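Local coordinates for extracellular solute-binding protein, family 1 (Bifidobacterium longum subsp. infantis ATCC 15697, PDB 3OMB) that probably serves as the extracellular substrate-binding lipoprotein of an ABC-type sugar importer and carries a bound magnesium ion, at residues V42-K47 with I72-V77; G93-V98 with S355-A360. All coordinates share one frame; numbering follows the deposited sequence. Where two conformers were deposited one is given.

How the contacts relate
Contact 1 (42-47 with 72-77) and contact 2 (93-98 with 355-360) lie on the same mixed sheet, their centres about 11 Å apart. The order across the sheet, 71-78, 41-48, 98-100, 352-356, puts contact 1 at one margin and contact 2 at the other, and they meet where Leu45 N probably bonds to Val98 O and Thr43 OG1 to Asp97 N. Contact 1 is partly buried and rests on a regular run of five backbone bonds between parallel strands. Contact 2 is buried and irregular: one backbone bond between antiparallel neighbours, a bridging water and a few side-chain contacts tie a loop to a strand and the turn after it.

Contact 1: residues V42-K47 with I72-V77; sequences VTVLVK and IEWQEV
Val44 and Trp74 leave the sheet alongside each other from paired positions, and Val44 CG1 comes within 3.6 Å of Trp74 CZ3. With CG1 anti to the backbone N (chi1 -178°), the valine sets this methyl against the benzo part of the indole and the other toward Ile72, where Val44 CG2 and Ile72 CG2 are 3.7 Å apart. That same Ile72 methyl sits 3.4 Å above the Trp74 ring plane, displaced from the ring centre toward its border. From the next position on this face, Val46 CG1 reaches Trp74 CE3 at 3.7 Å, its side chain at a slant to the indole. Val42, Val44 and Ile72 also pack on Leu369 of helix 363-373, which covers the part of this face around them.

On the other face Leu45 CD1 lies against the amide end of Gln75 and is 3.9 Å from Val77 CG2; Trp82 of helix 79-92 packs on both Leu45 and Val77.

The backbones run parallel, 23° apart, in register from Val42-Ile72 to Lys47-Val77. Five N-H...O bonds join them, all with angles at hydrogen of 161° or more; Gln75 N to Val44 O, at 2.7 Å, is the shortest. Strand 41-48, helix 59-68 and strand 71-78 form a beta-alpha-beta unit, the building block of the alpha/beta lobes of periplasmic-binding-protein folds.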
# COMPACT_ATOMS: atom_id res chain seq x y z
N VAL A 42 2.99 30.73 7.38
CA VAL A 42 2.64 29.38 7.77
C VAL A 42 3.79 28.45 7.38
O VAL A 42 4.13 28.33 6.19
CB VAL A 42 1.32 28.92 7.11
CG1 VAL A 42 0.89 27.55 7.64
CG2 VAL A 42 0.22 29.94 7.33
N THR A 43 4.38 27.80 8.38
CA THR A 43 5.36 26.73 8.13
C THR A 43 4.64 25.43 7.82
O THR A 43 3.68 25.07 8.49
CB THR A 43 6.31 26.51 9.33
OG1 THR A 43 5.54 26.39 10.53
CG2 THR A 43 7.28 27.68 9.48
N VAL A 44 5.09 24.75 6.78
CA VAL A 44 4.49 23.50 6.35
C VAL A 44 5.59 22.50 6.08
O VAL A 44 6.42 22.71 5.19
CB VAL A 44 3.68 23.67 5.06
CG1 VAL A 44 3.01 22.35 4.65
CG2 VAL A 44 2.64 24.76 5.23
N LEU A 45 5.60 21.42 6.85
CA LEU A 45 6.48 20.30 6.57
C LEU A 45 5.76 19.41 5.52
O LEU A 45 4.57 19.18 5.63
CB LEU A 45 6.73 19.51 7.84
CG LEU A 45 7.45 18.19 7.56
CD1 LEU A 45 8.90 18.29 7.95
CD2 LEU A 45 6.73 17.05 8.25
N VAL A 46 6.50 18.95 4.50
CA VAL A 46 5.95 18.13 3.42
C VAL A 46 6.95 17.03 3.04
O VAL A 46 8.10 17.29 2.68
CB VAL A 46 5.53 18.97 2.16
CG1 VAL A 46 6.70 19.83 1.62
CG2 VAL A 46 4.97 18.07 1.09
N LYS A 47 6.50 15.79 3.15
CA LYS A 47 7.28 14.65 2.69
C LYS A 47 7.20 14.56 1.17
O LYS A 47 6.12 14.77 0.60
CB LYS A 47 6.73 13.38 3.32
CG LYS A 47 7.63 12.16 3.15
CD LYS A 47 6.89 10.89 3.51
CE LYS A 47 7.16 10.49 4.93
NZ LYS A 47 6.16 9.46 5.37
N ILE A 72 3.73 30.88 2.65
CA ILE A 72 4.05 29.51 3.07
C ILE A 72 5.56 29.31 3.07
O ILE A 72 6.22 29.60 2.09
CB ILE A 72 3.37 28.47 2.16
CG1 ILE A 72 1.84 28.68 2.16
CG2 ILE A 72 3.75 27.06 2.61
CD1 ILE A 72 1.08 27.83 1.16
N GLU A 73 6.12 28.86 4.19
CA GLU A 73 7.53 28.46 4.26
C GLU A 73 7.57 26.93 4.23
O GLU A 73 7.21 26.28 5.22
CB GLU A 73 8.23 29.01 5.53
CG GLU A 73 8.41 30.55 5.56
CD GLU A 73 9.23 31.11 6.78
OE1 GLU A 73 9.56 30.36 7.73
OE2 GLU A 73 9.53 32.34 6.77
N TRP A 74 7.96 26.37 3.09
CA TRP A 74 7.95 24.91 2.89
C TRP A 74 9.16 24.27 3.53
O TRP A 74 10.29 24.74 3.37
CB TRP A 74 7.92 24.54 1.40
CG TRP A 74 6.66 24.97 0.68
CD1 TRP A 74 6.49 26.10 -0.10
CD2 TRP A 74 5.39 24.30 0.70
NE1 TRP A 74 5.19 26.15 -0.58
CE2 TRP A 74 4.50 25.06 -0.10
CE3 TRP A 74 4.93 23.11 1.30
CZ2 TRP A 74 3.16 24.67 -0.31
CZ3 TRP A 74 3.58 22.73 1.09
CH2 TRP A 74 2.72 23.50 0.30
N GLN A 75 8.95 23.17 4.24
CA GLN A 75 10.09 22.41 4.71
C GLN A 75 10.00 21.02 4.07
O GLN A 75 9.25 20.18 4.53
CB GLN A 75 10.09 22.36 6.24
CG GLN A 75 11.37 21.86 6.84
CD GLN A 75 11.18 21.29 8.25
OE1 GLN A 75 11.92 20.41 8.67
NE2 GLN A 75 10.17 21.79 8.99
N GLU A 76 10.77 20.80 3.01
CA GLU A 76 10.65 19.58 2.22
C GLU A 76 11.57 18.50 2.72
O GLU A 76 12.75 18.75 2.89
CB GLU A 76 10.98 19.86 0.76
CG GLU A 76 10.17 21.00 0.18
CD GLU A 76 10.64 21.39 -1.21
OE1 GLU A 76 10.41 20.62 -2.16
OE2 GLU A 76 11.23 22.48 -1.35
N VAL A 77 11.02 17.32 2.96
CA VAL A 77 11.83 16.19 3.43
C VAL A 77 11.51 14.94 2.61
O VAL A 77 10.35 14.65 2.38
CB VAL A 77 11.64 15.91 4.96
CG1 VAL A 77 12.26 17.03 5.82
CG2 VAL A 77 10.15 15.67 5.32

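Contact 2: residues G93-V98 with S355-A360; sequences GDIADV and SISSHA
The loop between helix 79-92 and strand 98-100 meets strand 352-356 and the residues after it at the margin of a mixed sheet, where the two strands pair antiparallel. Val98 and Ile356 form a non-hydrogen-bonded pair, CA atoms 4.7 Å apart. Beside it, Ser357 N donates to Asp97 O at 2.9 Å with an angle of 159° at hydrogen, the donor tilted 32° from the carbonyl plane.

Past this bond a water joins the two segments: it donates to Ile95 O and Asp97 OD1 and accepts from Ser357 OG. Ser357 OG is anti to its backbone N (chi1 176°), which turns the hydroxyl to this water, while its CB lies 3.4 Å from Ala96 O. Ile95 CD1 rests 3.7 Å from Ser357 CB, and the same side chain also packs on Tyr103, Met114 and Phe115. An alanine in place of Ile95 would probably open a gap beside Ser357 and these three residues. On the other flank, Asp97 OD1 approaches Ala360 CA at 3.4 Å.

Ser357 to Ala360 is a type I beta turn, in which Ser357 OG accepts a weak bond from His359 N. Strand 352-356, outermost in the mixed sheet of an alpha/beta lobe, thus pairs antiparallel with sequence-distant 98-100 and leads into this turn.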
# COMPACT_ATOMS: atom_id res chain seq x y z
N GLY A 93 10.36 19.23 20.32
CA GLY A 93 9.16 19.98 20.70
C GLY A 93 8.75 21.06 19.71
O GLY A 93 7.77 21.77 19.94
N ASP A 94 9.48 21.18 18.60
CA ASP A 94 9.29 22.26 17.63
C ASP A 94 8.86 21.70 16.28
O ASP A 94 9.70 21.24 15.50
CB ASP A 94 10.57 23.08 17.46
CG ASP A 94 10.89 23.92 18.68
OD1 ASP A 94 10.01 24.70 19.13
OD2 ASP A 94 12.04 23.82 19.19
N ILE A 95 7.56 21.72 16.01
CA ILE A 95 7.05 21.15 14.78
C ILE A 95 6.51 22.25 13.85
O ILE A 95 6.24 23.37 14.29
CB ILE A 95 5.99 20.06 15.06
CG1 ILE A 95 4.80 20.65 15.80
CG2 ILE A 95 6.61 18.90 15.85
CD1 ILE A 95 3.56 19.79 15.66
N ALA A 96 6.37 21.93 12.56
CA ALA A 96 5.82 22.90 11.61
C ALA A 96 4.35 23.14 11.93
O ALA A 96 3.69 22.27 12.52
CB ALA A 96 6.01 22.41 10.20
N ASP A 97 3.82 24.29 11.54
CA ASP A 97 2.39 24.58 11.73
C ASP A 97 1.48 23.54 11.09
O ASP A 97 0.53 23.07 11.71
CB ASP A 97 2.02 25.96 11.15
CG ASP A 97 2.75 27.10 11.84
OD1 ASP A 97 3.17 26.94 13.01
OD2 ASP A 97 2.89 28.18 11.19
N VAL A 98 1.75 23.24 9.82
CA VAL A 98 1.00 22.26 9.06
C VAL A 98 2.00 21.17 8.65
O VAL A 98 3.12 21.46 8.26
CB VAL A 98 0.33 22.89 7.82
CG1 VAL A 98 -0.38 21.82 6.93
CG2 VAL A 98 -0.64 24.01 8.23
N SER A 355 -1.65 16.87 9.76
CA SER A 355 -1.66 17.22 11.19
C SER A 355 -1.23 18.68 11.41
O SER A 355 -0.38 19.21 10.69
CB SER A 355 -0.79 16.25 12.00
OG SER A 355 0.52 16.12 11.46
N ILE A 356 -1.85 19.32 12.39
CA ILE A 356 -1.59 20.73 12.65
C ILE A 356 -1.06 20.90 14.05
O ILE A 356 -1.59 20.30 14.99
CB ILE A 356 -2.83 21.62 12.37
CG1 ILE A 356 -3.04 21.72 10.85
CG2 ILE A 356 -2.67 23.03 12.95
CD1 ILE A 356 -4.41 22.22 10.43
N SER A 357 -0.01 21.70 14.17
CA SER A 357 0.57 22.04 15.46
C SER A 357 -0.47 22.73 16.33
O SER A 357 -1.13 23.67 15.89
CB SER A 357 1.76 22.98 15.24
OG SER A 357 2.29 23.41 16.48
N SER A 358 -0.62 22.27 17.57
CA SER A 358 -1.45 23.03 18.52
C SER A 358 -0.85 24.44 18.79
O SER A 358 -1.59 25.38 19.08
CB SER A 358 -1.71 22.25 19.81
OG SER A 358 -0.55 22.23 20.62
N HIS A 359 0.47 24.57 18.62
CA HIS A 359 1.18 25.84 18.84
C HIS A 359 1.33 26.70 17.56
O HIS A 359 2.16 27.61 17.53
CB HIS A 359 2.58 25.58 19.43
CG HIS A 359 2.57 25.21 20.88
ND1 HIS A 359 2.14 23.98 21.33
CD2 HIS A 359 2.98 25.90 21.98
CE1 HIS A 359 2.26 23.93 22.65
NE2 HIS A 359 2.77 25.08 23.07
N ALA A 360 0.54 26.41 16.53
CA ALA A 360 0.61 27.17 15.29
C ALA A 360 0.52 28.68 15.60
O ALA A 360 -0.40 29.12 16.29
CB ALA A 360 -0.48 26.75 14.32
O HOH W 1 4.10 25.14 15.07